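Local atomic coordinates of alanine racemase 1 (Caldanaerobacter subterraneus subsp. tengcongensis MB4, PDB entry 4Y2W), a protein that belongs to the alanine racemase family, each chain joining a TIM-barrel N-terminal domain to a C-terminal domain rich in beta strands, with two chains in the assembly. Residues A[104-109]-A[126-131]; A[201-206]-A[220-225]; A[280-285]-A[316-321]; A[286-291]-A[367-372]. The protein carries 1 engineered substitution. All coordinates share one frame; numbering follows the deposited sequence.

From the N terminus, contact 1 is reached first and closes the short loop that runs through helix 109-121, joining the fourth and fifth strands of the TIM barrel. Contact 2 follows in series and ties the seventh barrel strand to the eighth. These two meet across the barrel interior, where His129 packs against His205. Further along lie contacts 3 and 4, in the C-terminal domain, whose segments alternate: 280-285, 286-291, 316-321, 367-372. Their loops therefore cross. Contact 3 pairs two antiparallel strands, while contact 4 links the loop after strand 278-283 to the approach to strand 372-376. Both reach the same bound alanine and the second subunit.

Contact 1 (A[104-109]-A[126-131]); sequences QTVYDI and AKVHIK
Gln104, Thr105 and Val106 pair in parallel with Val128, His129 and Ile130 as adjacent strands of the TIM barrel, the two ends of a beta-alpha-beta unit whose connection is helix 109-121. Backbone bonds set the register. Gln104 N gives to Lys127 O, and Gln104 O takes His129 N at 3.0 Å. Val106 N then bonds His129 O at 3.1 Å, so both backbone polar atoms of His129 are used by this neighbour. The last rung, Lys131 N to Val106 O at 3.3 Å, is weak.

Apolar contacts fill the outer face, which helices 109-121 and 144-155 cover. Here Val106 CG2 meets Val128 CG1 at 3.7 Å, the two side chains running at a slant to each other. Ile130 sets CG1 beside its backbone N (chi1 -58°), and chi2 (-53°) turns CD1 onto the opposite strand, 3.9 Å from Val106 CB and 3.4 Å from Val106 O.

The barrel interior takes Thr105 and His129, whose polar ends look elsewhere: Thr105 OG1 bonds Tyr166 OH and Ile85 O, and His129 NE2 bonds Glu163. The methyl CG2 of Thr105 lies alongside Lys131 CB at 3.8 Å. Where the strand ends, the Tyr107 ring meets His256 of the second subunit edge-to-face, while Tyr107 CB rests 3.7 Å from Lys131 O.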
loop_
_atom_site.group_PDB
_atom_site.type_symbol
_atom_site.label_atom_id
_atom_site.label_comp_id
_atom_site.label_asym_id
_atom_site.label_seq_id
_atom_site.Cartn_x
_atom_site.Cartn_y
_atom_site.Cartn_z
ATOM N N GLN A 104 -23.004 -1.338 13.921
ATOM C CA GLN A 104 -22.790 -2.400 12.943
ATOM C C GLN A 104 -23.847 -2.379 11.840
ATOM O O GLN A 104 -25.019 -2.098 12.086
ATOM C CB GLN A 104 -22.811 -3.766 13.640
ATOM C CG GLN A 104 -22.558 -4.964 12.727
ATOM C CD GLN A 104 -21.189 -4.926 12.070
ATOM O OE1 GLN A 104 -20.182 -4.637 12.722
ATOM N NE2 GLN A 104 -21.144 -5.222 10.775
ATOM N N THR A 105 -23.414 -2.692 10.625
ATOM C CA THR A 105 -24.310 -2.809 9.487
ATOM C C THR A 105 -24.981 -4.180 9.494
ATOM O O THR A 105 -24.324 -5.196 9.731
ATOM C CB THR A 105 -23.541 -2.605 8.170
ATOM O OG1 THR A 105 -23.022 -1.271 8.136
ATOM C CG2 THR A 105 -24.447 -2.821 6.971
ATOM N N VAL A 106 -26.288 -4.202 9.235
ATOM C CA VAL A 106 -27.066 -5.442 9.239
ATOM C C VAL A 106 -28.065 -5.471 8.080
ATOM O O VAL A 106 -28.763 -4.490 7.830
ATOM C CB VAL A 106 -27.843 -5.615 10.564
ATOM C CG1 VAL A 106 -28.573 -6.955 10.590
ATOM C CG2 VAL A 106 -26.904 -5.487 11.757
ATOM N N TYR A 107 -28.124 -6.597 7.376
ATOM C CA TYR A 107 -29.129 -6.797 6.330
ATOM C C TYR A 107 -29.588 -8.260 6.216
ATOM O O TYR A 107 -29.920 -8.731 5.128
ATOM C CB TYR A 107 -28.613 -6.272 4.980
ATOM C CG TYR A 107 -27.242 -6.786 4.592
ATOM C CD1 TYR A 107 -27.094 -7.971 3.878
ATOM C CD2 TYR A 107 -26.090 -6.083 4.939
ATOM C CE1 TYR A 107 -25.841 -8.440 3.525
ATOM C CE2 TYR A 107 -24.833 -6.546 4.591
ATOM C CZ TYR A 107 -24.714 -7.725 3.883
ATOM O OH TYR A 107 -23.470 -8.191 3.533
ATOM N N ASP A 108 -29.612 -8.968 7.343
ATOM C CA ASP A 108 -30.279 -10.265 7.436
ATOM C C ASP A 108 -30.556 -10.600 8.903
ATOM O O ASP A 108 -29.798 -10.203 9.794
ATOM C CB ASP A 108 -29.481 -11.379 6.742
ATOM C CG ASP A 108 -28.222 -11.760 7.489
ATOM O OD1 ASP A 108 -27.375 -10.872 7.718
ATOM O OD2 ASP A 108 -28.087 -12.950 7.848
ATOM N N ILE A 109 -31.652 -11.320 9.139
ATOM C CA ILE A 109 -32.162 -11.564 10.493
ATOM C C ILE A 109 -31.272 -12.496 11.317
ATOM O O ILE A 109 -31.135 -12.313 12.526
ATOM C CB ILE A 109 -33.618 -12.114 10.459
ATOM C CG1 ILE A 109 -34.277 -12.027 11.843
ATOM C CG2 ILE A 109 -33.669 -13.549 9.937
ATOM C CD1 ILE A 109 -34.399 -10.618 12.384
ATOM N N ALA A 126 -26.607 -3.154 21.318
ATOM C CA ALA A 126 -25.803 -2.984 20.102
ATOM C C ALA A 126 -26.521 -2.128 19.063
ATOM O O ALA A 126 -27.510 -2.561 18.466
ATOM C CB ALA A 126 -25.446 -4.340 19.507
ATOM N N LYS A 127 -26.013 -0.917 18.851
ATOM C CA LYS A 127 -26.546 -0.022 17.827
ATOM C C LYS A 127 -26.341 -0.637 16.444
ATOM O O LYS A 127 -25.288 -1.205 16.177
ATOM C CB LYS A 127 -25.861 1.345 17.911
ATOM C CG LYS A 127 -26.248 2.145 19.146
ATOM C CD LYS A 127 -25.459 3.443 19.278
ATOM C CE LYS A 127 -24.161 3.243 20.048
ATOM N NZ LYS A 127 -23.461 4.525 20.349
ATOM N N VAL A 128 -27.353 -0.554 15.582
ATOM C CA VAL A 128 -27.250 -1.082 14.217
ATOM C C VAL A 128 -27.918 -0.176 13.194
ATOM O O VAL A 128 -28.920 0.479 13.485
ATOM C CB VAL A 128 -27.862 -2.496 14.072
ATOM C CG1 VAL A 128 -27.050 -3.519 14.849
ATOM C CG2 VAL A 128 -29.318 -2.516 14.512
ATOM N N HIS A 129 -27.341 -0.152 11.995
ATOM C CA HIS A 129 -27.887 0.568 10.850
ATOM C C HIS A 129 -28.223 -0.446 9.766
ATOM O O HIS A 129 -27.399 -1.302 9.448
ATOM C CB HIS A 129 -26.862 1.570 10.317
ATOM C CG HIS A 129 -26.752 2.818 11.135
ATOM N ND1 HIS A 129 -26.303 4.009 10.608
ATOM C CD2 HIS A 129 -27.047 3.071 12.433
ATOM C CE1 HIS A 129 -26.315 4.938 11.547
ATOM N NE2 HIS A 129 -26.765 4.396 12.663
ATOM N N ILE A 130 -29.386 -0.329 9.174
ATOM C CA ILE A 130 -29.809 -1.282 8.178
ATOM C C ILE A 130 -29.435 -0.840 6.770
ATOM O O ILE A 130 -29.716 0.263 6.386
ATOM C CB ILE A 130 -31.318 -1.537 8.315
ATOM C CG1 ILE A 130 -31.646 -2.032 9.709
ATOM C CG2 ILE A 130 -31.790 -2.559 7.328
ATOM C CD1 ILE A 130 -30.840 -3.218 10.165
ATOM N N LYS A 131 -28.788 -1.701 6.000
ATOM C CA LYS A 131 -28.397 -1.332 4.647
ATOM C C LYS A 131 -29.376 -1.830 3.642
ATOM O O LYS A 131 -29.769 -2.968 3.655
ATOM C CB LYS A 131 -26.974 -1.780 4.278
ATOM C CG LYS A 131 -26.634 -1.777 2.789
ATOM C CD LYS A 131 -25.870 -0.565 2.268
ATOM C CE LYS A 131 -25.481 -0.700 0.792
ATOM N NZ LYS A 131 -24.042 -0.667 0.378
#

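Contact 2 (A[201-206]-A[220-225]); sequences IPLKHI and LDMVRP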
loop_
_atom_site.group_PDB
_atom_site.type_symbol
_atom_site.label_atom_id
_atom_site.label_comp_id
_atom_site.label_asym_id
_atom_site.label_seq_id
_atom_site.Cartn_x
_atom_site.Cartn_y
_atom_site.Cartn_z
ATOM N N ILE A 201 -37.245 5.265 12.196
ATOM C CA ILE A 201 -35.802 5.093 12.366
ATOM C C ILE A 201 -35.136 6.472 12.276
ATOM O O ILE A 201 -35.212 7.124 11.234
ATOM C CB ILE A 201 -35.217 4.133 11.311
ATOM C CG1 ILE A 201 -35.933 2.779 11.380
ATOM C CG2 ILE A 201 -33.721 3.943 11.529
ATOM C CD1 ILE A 201 -35.495 1.782 10.329
ATOM N N PRO A 202 -34.487 6.924 13.368
ATOM C CA PRO A 202 -34.023 8.317 13.439
ATOM C C PRO A 202 -32.987 8.735 12.393
ATOM O O PRO A 202 -32.982 9.897 11.984
ATOM C CB PRO A 202 -33.441 8.443 14.856
ATOM C CG PRO A 202 -33.284 7.057 15.370
ATOM C CD PRO A 202 -34.231 6.180 14.615
ATOM N N LEU A 203 -32.124 7.813 11.965
ATOM C CA LEU A 203 -31.054 8.151 11.020
ATOM C C LEU A 203 -31.234 7.501 9.647
ATOM O O LEU A 203 -30.818 6.365 9.413
ATOM C CB LEU A 203 -29.681 7.809 11.611
ATOM C CG LEU A 203 -29.008 8.937 12.405
ATOM C CD1 LEU A 203 -29.921 9.495 13.491
ATOM C CD2 LEU A 203 -27.693 8.454 13.004
ATOM N N LYS A 204 -31.879 8.240 8.751
ATOM C CA LYS A 204 -31.974 7.871 7.345
ATOM C C LYS A 204 -30.896 8.643 6.598
ATOM O O LYS A 204 -30.796 9.867 6.741
ATOM C CB LYS A 204 -33.355 8.223 6.781
ATOM C CG LYS A 204 -34.524 7.733 7.630
ATOM C CD LYS A 204 -35.875 8.030 6.993
ATOM C CE LYS A 204 -36.207 9.518 6.950
ATOM N NZ LYS A 204 -36.365 10.114 8.304
ATOM N N HIS A 205 -30.082 7.932 5.821
ATOM C CA HIS A 205 -29.007 8.566 5.052
ATOM C C HIS A 205 -28.651 7.763 3.812
ATOM O O HIS A 205 -28.799 6.546 3.785
ATOM C CB HIS A 205 -27.765 8.794 5.922
ATOM C CG HIS A 205 -27.276 7.571 6.634
ATOM N ND1 HIS A 205 -26.063 6.982 6.351
ATOM C CD2 HIS A 205 -27.823 6.838 7.633
ATOM C CE1 HIS A 205 -25.887 5.935 7.138
ATOM N NE2 HIS A 205 -26.942 5.827 7.924
ATOM N N ILE A 206 -28.193 8.465 2.782
ATOM C CA ILE A 206 -27.906 7.841 1.489
ATOM C C ILE A 206 -26.809 8.550 0.679
ATOM O O ILE A 206 -26.143 7.920 -0.143
ATOM C CB ILE A 206 -29.207 7.740 0.654
ATOM C CG1 ILE A 206 -29.015 6.838 -0.570
ATOM C CG2 ILE A 206 -29.696 9.124 0.240
ATOM C CD1 ILE A 206 -30.315 6.433 -1.232
ATOM N N LEU A 220 -31.214 14.038 3.600
ATOM C CA LEU A 220 -31.937 13.296 4.647
ATOM C C LEU A 220 -31.478 13.691 6.064
ATOM O O LEU A 220 -31.230 14.868 6.318
ATOM C CB LEU A 220 -31.826 11.782 4.405
ATOM C CG LEU A 220 -32.383 11.245 3.084
ATOM C CD1 LEU A 220 -32.005 9.784 2.905
ATOM C CD2 LEU A 220 -33.894 11.414 3.020
ATOM N N ASP A 221 -31.360 12.725 6.975
ATOM C CA ASP A 221 -30.992 13.005 8.364
ATOM C C ASP A 221 -29.478 13.065 8.564
ATOM O O ASP A 221 -29.000 13.734 9.478
ATOM C CB ASP A 221 -31.576 11.940 9.297
ATOM C CG ASP A 221 -33.077 11.784 9.144
ATOM O OD1 ASP A 221 -33.802 12.796 9.230
ATOM O OD2 ASP A 221 -33.529 10.639 8.929
ATOM N N MET A 222 -28.732 12.348 7.724
ATOM C CA MET A 222 -27.273 12.324 7.817
ATOM C C MET A 222 -26.627 12.212 6.437
ATOM O O MET A 222 -27.232 11.718 5.486
ATOM C CB MET A 222 -26.818 11.174 8.723
ATOM C CG MET A 222 -25.358 11.240 9.145
ATOM S SD MET A 222 -24.975 10.149 10.528
ATOM C CE MET A 222 -25.430 8.556 9.846
ATOM N N VAL A 223 -25.388 12.681 6.350
ATOM C CA VAL A 223 -24.650 12.758 5.096
ATOM C C VAL A 223 -23.245 12.147 5.283
ATOM O O VAL A 223 -22.680 12.213 6.376
ATOM C CB VAL A 223 -24.655 14.231 4.612
ATOM C CG1 VAL A 223 -23.274 14.747 4.253
ATOM C CG2 VAL A 223 -25.632 14.402 3.456
ATOM N N ARG A 224 -22.700 11.541 4.224
ATOM C CA ARG A 224 -21.471 10.726 4.319
ATOM C C ARG A 224 -20.300 11.225 3.447
ATOM O O ARG A 224 -19.931 10.575 2.460
ATOM C CB ARG A 224 -21.783 9.271 3.944
ATOM C CG ARG A 224 -22.800 8.565 4.835
ATOM C CD ARG A 224 -22.796 7.063 4.577
ATOM N NE ARG A 224 -22.960 6.751 3.155
ATOM C CZ ARG A 224 -24.072 6.295 2.574
ATOM N NH1 ARG A 224 -25.182 6.055 3.267
ATOM N NH2 ARG A 224 -24.070 6.066 1.268
ATOM N N PRO A 225 -19.694 12.366 3.815
ATOM C CA PRO A 225 -18.532 12.842 3.063
ATOM C C PRO A 225 -17.280 12.025 3.365
ATOM O O PRO A 225 -17.001 11.730 4.530
ATOM C CB PRO A 225 -18.359 14.278 3.560
ATOM C CG PRO A 225 -18.916 14.264 4.939
ATOM C CD PRO A 225 -20.064 13.295 4.898
#
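The imidazole of His205 carries the methyl CE of Met222 over the centre of one face, 3.6 Å from the ring centroid, a CH-pi contact between the seventh and eighth strands of the TIM barrel. In the plane of that ring, at its edge, lie Leu203 O and Arg224 CD. The ring of Tyr166 also meets it, nearly parallel. The guanidinium of Arg224 is turned 72° from the imidazole and presents an edge to it, with His205 ND1 3.3 Å from Arg224 NH1. Arg224 NH2 is held by Ser167 O.

Met222 CE serves two neighbours, since Leu203 CD2 lies 3.9 Å from it. Toward the helical layer, Leu220 CD1 touches Ile206 CG2 at 3.6 Å, and Leu220 continues onto helix 177-195.

The connection through helix 209-214 makes this a beta-alpha-beta unit, and strand 222-224 closes the barrel by bonding back to Lys34. Before the strand starts, Asp221 grips Lys204 at several points: Asp221 N donates to Lys204 O at 2.9 Å, while Met222 N adds a weak bond to the same oxygen. Lys204 bends at chi3 (-68°) and chi4 (-65°), which turns its ammonium toward the carboxylate of Asp221. Asp221 OD2 is met by two donors of one residue, Lys204 N at 2.9 Å on its anti lone pair and Lys204 NZ at 3.0 Å, a salt bridge, on its syn lone pair.

Contact 3 (A[280-285]-A[316-321]); sequences IATIPV and MDQCMI. With ALA (alanine), chain D.
Cys319 O is approached twice from the facing strand: Ile283 N donates to it at 2.9 Å, nearly along the C=O axis, and the CA-H of Thr282 adds a longer contact. Cys319 N returns a bond to Ile283 O at 3.1 Å, completing a hydrogen-bonded antiparallel pair. A second such pair joins Ala281 and Ile321, with Thr282 and Met320 forming the non-hydrogen-bonded pair between them.

On the face of Ala281, Ile283, Cys319 and Ile321 the packing is apolar, with Ala281 CB 3.9 Å from Ile321 CG1. Ile283 holds CG1 between its backbone N and carbonyl carbon (chi1 48°), which brings the branch over the opposite strand. Cys319 SG lies 3.6 Å from both Ile283 CG1 and Ile283 CD1. On the other face Thr282 and Met320 run side by side, with Thr282 CG2 4.0 Å from Met320 SD, and Met320 CG meets Ile280 CG2 at 3.8 Å. Thr282 OG1 bonds Arg138 O of the second subunit.

Beyond the ladder, Pro284 centres an inverse gamma turn, and the other segment continues to Asp317. This carboxylate bridges two charges, with OD1 on Arg369 and OD2 on Lys40 of the second subunit. Three residues before the strand, Met316 N donates to the alanine O at 2.6 Å, placing the end of the pairing beside the ligand pocket that Met316 shares with Tyr268, Tyr287 and Cys315, at a subunit interface characteristic of alanine racemases.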
loop_
_atom_site.group_PDB
_atom_site.type_symbol
_atom_site.label_atom_id
_atom_site.label_comp_id
_atom_site.label_asym_id
_atom_site.label_seq_id
_atom_site.Cartn_x
_atom_site.Cartn_y
_atom_site.Cartn_z
ATOM N N ILE A 280 21.239 14.530 -13.541
ATOM C CA ILE A 280 20.256 13.553 -13.071
ATOM C C ILE A 280 20.246 13.502 -11.551
ATOM O O ILE A 280 21.290 13.336 -10.918
ATOM C CB ILE A 280 20.575 12.138 -13.602
ATOM C CG1 ILE A 280 20.723 12.158 -15.126
ATOM C CG2 ILE A 280 19.506 11.140 -13.169
ATOM C CD1 ILE A 280 19.549 12.772 -15.860
ATOM N N ALA A 281 19.065 13.642 -10.965
ATOM C CA ALA A 281 18.913 13.457 -9.532
ATOM C C ALA A 281 18.238 12.117 -9.261
ATOM O O ALA A 281 17.408 11.658 -10.047
ATOM C CB ALA A 281 18.112 14.595 -8.925
ATOM N N THR A 282 18.615 11.491 -8.154
ATOM C CA THR A 282 17.967 10.274 -7.692
ATOM C C THR A 282 17.181 10.621 -6.429
ATOM O O THR A 282 17.660 11.377 -5.576
ATOM C CB THR A 282 18.997 9.174 -7.384
ATOM O OG1 THR A 282 19.917 9.057 -8.475
ATOM C CG2 THR A 282 18.312 7.842 -7.163
ATOM N N ILE A 283 15.978 10.072 -6.308
ATOM C CA ILE A 283 15.124 10.364 -5.162
ATOM C C ILE A 283 14.651 9.062 -4.521
ATOM O O ILE A 283 14.273 8.121 -5.221
ATOM C CB ILE A 283 13.930 11.270 -5.540
ATOM C CG1 ILE A 283 13.211 10.757 -6.799
ATOM C CG2 ILE A 283 14.403 12.703 -5.757
ATOM C CD1 ILE A 283 12.103 11.672 -7.287
ATOM N N PRO A 284 14.666 9.002 -3.181
ATOM C CA PRO A 284 14.400 7.746 -2.491
ATOM C C PRO A 284 12.906 7.444 -2.358
ATOM O O PRO A 284 12.413 7.207 -1.255
ATOM C CB PRO A 284 15.054 7.973 -1.128
ATOM C CG PRO A 284 14.853 9.430 -0.881
ATOM C CD PRO A 284 14.906 10.102 -2.229
ATOM N N VAL A 285 12.198 7.449 -3.486
ATOM C CA VAL A 285 10.805 7.022 -3.529
ATOM C C VAL A 285 10.593 6.110 -4.733
ATOM O O VAL A 285 11.051 6.408 -5.836
ATOM C CB VAL A 285 9.824 8.220 -3.565
ATOM C CG1 VAL A 285 9.936 9.003 -4.869
ATOM C CG2 VAL A 285 8.393 7.743 -3.336
ATOM N N MET A 316 11.729 0.034 -7.087
ATOM C CA MET A 316 10.926 -0.282 -5.914
ATOM C C MET A 316 11.024 0.801 -4.841
ATOM O O MET A 316 10.035 1.117 -4.177
ATOM C CB MET A 316 11.381 -1.620 -5.338
ATOM C CG MET A 316 10.491 -2.184 -4.244
ATOM S SD MET A 316 10.809 -3.941 -3.993
ATOM C CE MET A 316 9.936 -4.213 -2.454
ATOM N N ASP A 317 12.215 1.367 -4.678
ATOM C CA ASP A 317 12.502 2.290 -3.581
ATOM C C ASP A 317 13.009 3.664 -4.038
ATOM O O ASP A 317 13.254 4.543 -3.210
ATOM C CB ASP A 317 13.547 1.652 -2.657
ATOM C CG ASP A 317 13.332 0.162 -2.473
ATOM O OD1 ASP A 317 12.289 -0.228 -1.912
ATOM O OD2 ASP A 317 14.208 -0.626 -2.877
ATOM N N GLN A 318 13.177 3.853 -5.343
ATOM C CA GLN A 318 13.775 5.082 -5.854
ATOM C C GLN A 318 13.450 5.289 -7.323
ATOM O O GLN A 318 12.941 4.393 -7.983
ATOM C CB GLN A 318 15.291 5.063 -5.640
ATOM C CG GLN A 318 16.011 3.938 -6.364
ATOM C CD GLN A 318 17.057 3.250 -5.499
ATOM O OE1 GLN A 318 16.833 2.142 -5.011
ATOM N NE2 GLN A 318 18.198 3.902 -5.303
ATOM N N CYS A 319 13.722 6.491 -7.816
ATOM C CA CYS A 319 13.621 6.777 -9.243
ATOM C C CYS A 319 14.486 7.977 -9.589
ATOM O O CYS A 319 14.925 8.711 -8.703
ATOM C CB CYS A 319 12.170 7.023 -9.660
ATOM S SG CYS A 319 11.429 8.502 -8.939
ATOM N N MET A 320 14.732 8.158 -10.881
ATOM C CA MET A 320 15.553 9.253 -11.373
ATOM C C MET A 320 14.711 10.330 -12.047
ATOM O O MET A 320 13.685 10.041 -12.664
ATOM C CB MET A 320 16.590 8.725 -12.357
ATOM C CG MET A 320 17.774 8.045 -11.693
ATOM S SD MET A 320 17.340 6.525 -10.833
ATOM C CE MET A 320 16.985 5.441 -12.219
ATOM N N ILE A 321 15.169 11.572 -11.932
ATOM C CA ILE A 321 14.514 12.712 -12.564
ATOM C C ILE A 321 15.544 13.597 -13.263
ATOM O O ILE A 321 16.672 13.736 -12.792
ATOM C CB ILE A 321 13.709 13.555 -11.546
ATOM C CG1 ILE A 321 14.509 13.779 -10.257
ATOM C CG2 ILE A 321 12.388 12.875 -11.225
ATOM C CD1 ILE A 321 13.963 14.885 -9.373
HETATM N N ALA D . 15.641 -3.183 -7.438
HETATM C CA ALA D . 14.480 -3.876 -8.064
HETATM C C ALA D . 13.408 -2.857 -8.453
HETATM O O ALA D . 13.360 -1.767 -7.886
HETATM C CB ALA D . 13.912 -4.928 -7.119
HETATM O OXT ALA D . 12.570 -3.081 -9.335
#

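Contact 4 (A[286-291]-A[367-372]); sequences GYADGL and SRRVPR. With ALA (alanine), chain D.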
loop_
_atom_site.group_PDB
_atom_site.type_symbol
_atom_site.label_atom_id
_atom_site.label_comp_id
_atom_site.label_asym_id
_atom_site.label_seq_id
_atom_site.Cartn_x
_atom_site.Cartn_y
_atom_site.Cartn_z
ATOM N N GLY A 286 9.909 4.994 -4.509
ATOM C CA GLY A 286 9.644 4.023 -5.568
ATOM C C GLY A 286 8.242 3.461 -5.465
ATOM O O GLY A 286 7.403 4.020 -4.762
ATOM N N TYR A 287 7.987 2.351 -6.156
ATOM C CA TYR A 287 6.623 1.812 -6.236
ATOM C C TYR A 287 6.143 1.124 -4.960
ATOM O O TYR A 287 4.935 1.012 -4.735
ATOM C CB TYR A 287 6.431 0.903 -7.461
ATOM C CG TYR A 287 7.407 -0.244 -7.625
ATOM C CD1 TYR A 287 7.321 -1.384 -6.831
ATOM C CD2 TYR A 287 8.388 -0.208 -8.614
ATOM C CE1 TYR A 287 8.201 -2.442 -6.999
ATOM C CE2 TYR A 287 9.268 -1.261 -8.790
ATOM C CZ TYR A 287 9.172 -2.374 -7.981
ATOM O OH TYR A 287 10.055 -3.411 -8.155
ATOM N N ALA A 288 7.072 0.683 -4.120
ATOM C CA ALA A 288 6.709 0.111 -2.830
ATOM C C ALA A 288 6.189 1.181 -1.872
ATOM O O ALA A 288 5.569 0.856 -0.858
ATOM C CB ALA A 288 7.896 -0.610 -2.219
ATOM N N ASP A 289 6.455 2.447 -2.191
ATOM C CA ASP A 289 5.971 3.577 -1.399
ATOM C C ASP A 289 4.626 4.111 -1.879
ATOM O O ASP A 289 4.002 4.923 -1.191
ATOM C CB ASP A 289 6.999 4.705 -1.419
ATOM C CG ASP A 289 8.308 4.306 -0.771
ATOM O OD1 ASP A 289 8.270 3.679 0.305
ATOM O OD2 ASP A 289 9.383 4.618 -1.326
ATOM N N GLY A 290 4.182 3.654 -3.051
ATOM C CA GLY A 290 2.932 4.120 -3.654
ATOM C C GLY A 290 3.093 4.953 -4.916
ATOM O O GLY A 290 2.131 5.572 -5.370
ATOM N N LEU A 291 4.297 4.983 -5.482
ATOM C CA LEU A 291 4.525 5.679 -6.745
ATOM C C LEU A 291 4.409 4.678 -7.885
ATOM O O LEU A 291 5.314 3.882 -8.105
ATOM C CB LEU A 291 5.902 6.347 -6.756
ATOM C CG LEU A 291 6.149 7.270 -7.950
ATOM C CD1 LEU A 291 5.132 8.403 -7.954
ATOM C CD2 LEU A 291 7.570 7.815 -7.941
ATOM N N SER A 367 2.062 3.757 0.846
ATOM C CA SER A 367 2.257 2.546 1.639
ATOM C C SER A 367 2.661 2.802 3.080
ATOM O O SER A 367 2.926 3.935 3.492
ATOM C CB SER A 367 3.306 1.641 0.984
ATOM O OG SER A 367 4.618 2.017 1.364
ATOM N N ARG A 368 2.708 1.699 3.825
ATOM C CA ARG A 368 3.140 1.659 5.217
ATOM C C ARG A 368 4.504 2.321 5.432
ATOM O O ARG A 368 4.742 2.939 6.474
ATOM C CB ARG A 368 3.173 0.193 5.681
ATOM C CG ARG A 368 3.674 -0.042 7.099
ATOM C CD ARG A 368 3.379 -1.463 7.560
ATOM N NE ARG A 368 4.193 -1.843 8.717
ATOM C CZ ARG A 368 5.457 -2.265 8.657
ATOM N NH1 ARG A 368 6.098 -2.366 7.494
ATOM N NH2 ARG A 368 6.092 -2.583 9.776
ATOM N N ARG A 369 5.386 2.203 4.444
ATOM C CA ARG A 369 6.749 2.731 4.559
ATOM C C ARG A 369 6.820 4.262 4.587
ATOM O O ARG A 369 7.824 4.820 5.029
ATOM C CB ARG A 369 7.623 2.192 3.423
ATOM C CG ARG A 369 9.103 2.143 3.758
ATOM C CD ARG A 369 9.871 1.238 2.809
ATOM N NE ARG A 369 9.830 1.704 1.424
ATOM C CZ ARG A 369 10.440 1.096 0.410
ATOM N NH1 ARG A 369 11.151 -0.010 0.608
ATOM N NH2 ARG A 369 10.343 1.595 -0.815
ATOM N N VAL A 370 5.767 4.929 4.117
ATOM C CA VAL A 370 5.717 6.387 4.089
ATOM C C VAL A 370 5.213 6.931 5.429
ATOM O O VAL A 370 4.038 6.772 5.760
ATOM C CB VAL A 370 4.786 6.884 2.964
ATOM C CG1 VAL A 370 4.746 8.409 2.925
ATOM C CG2 VAL A 370 5.222 6.319 1.619
ATOM N N PRO A 371 6.093 7.585 6.213
ATOM C CA PRO A 371 5.595 8.164 7.458
ATOM C C PRO A 371 4.664 9.342 7.200
ATOM O O PRO A 371 4.795 10.019 6.179
ATOM C CB PRO A 371 6.868 8.631 8.157
ATOM C CG PRO A 371 7.805 8.920 7.046
ATOM C CD PRO A 371 7.526 7.864 6.019
ATOM N N ARG A 372 3.728 9.565 8.120
ATOM C CA ARG A 372 2.813 10.697 8.051
ATOM C C ARG A 372 3.233 11.751 9.062
ATOM O O ARG A 372 3.340 11.464 10.252
ATOM C CB ARG A 372 1.377 10.256 8.333
ATOM C CG ARG A 372 0.621 9.745 7.118
ATOM C CD ARG A 372 1.173 8.428 6.601
ATOM N NE ARG A 372 0.249 7.812 5.651
ATOM C CZ ARG A 372 0.468 6.665 5.013
ATOM N NH1 ARG A 372 1.589 5.986 5.200
ATOM N NH2 ARG A 372 -0.443 6.194 4.174
HETATM N N ALA D . 15.641 -3.183 -7.438
HETATM C CA ALA D . 14.480 -3.876 -8.064
HETATM C C ALA D . 13.408 -2.857 -8.453
HETATM O O ALA D . 13.360 -1.767 -7.886
HETATM C CB ALA D . 13.912 -4.928 -7.119
HETATM O OXT ALA D . 12.570 -3.081 -9.335
#
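Asp289 and Arg369 cross at a slant, their carboxylate and guanidinium planes 55° apart, so the salt bridge is skewed and lacks the flat, two-pronged form. Its main bond runs from Arg369 NE to Asp289 OD1, 2.8 Å long, with the oxygen close to the guanidinium plane and met on its syn side. Arg369 NH2 straddles the carboxylate with weak bonds to Asp289 OD1 (3.1 Å) and Asp289 OD2 (3.2 Å). A bend at chi3 (63°) in the otherwise extended Arg369 chain turns the guanidinium toward the acid. Over one face of that group sits Ala288 CB, 3.6 Å from Arg369 NH2. Further charges join in: Arg7 pairs with Asp289 OD2, and Glu70 of the second subunit with Arg369 NH1.

Ser367 points its hydroxyl at the other loop. Ser367 OG donates to a lone pair of Ala288 O at 2.7 Å and accepts from Arg369 N, an ST turn within the type I beta turn 367-370. Next to it, Ser367 N makes a straight bond of 3.0 Å to Asp289 O, coming from well above the carbonyl plane. Val370 CG2 lies 3.4 Å from that same oxygen.

Tyr287, just before this junction, takes no part in it; its OH donates to the alanine OXT at 2.8 Å. The loop held through Ala288 and Asp289 carries Tyr287 of the alanine pocket in the C-terminal domain.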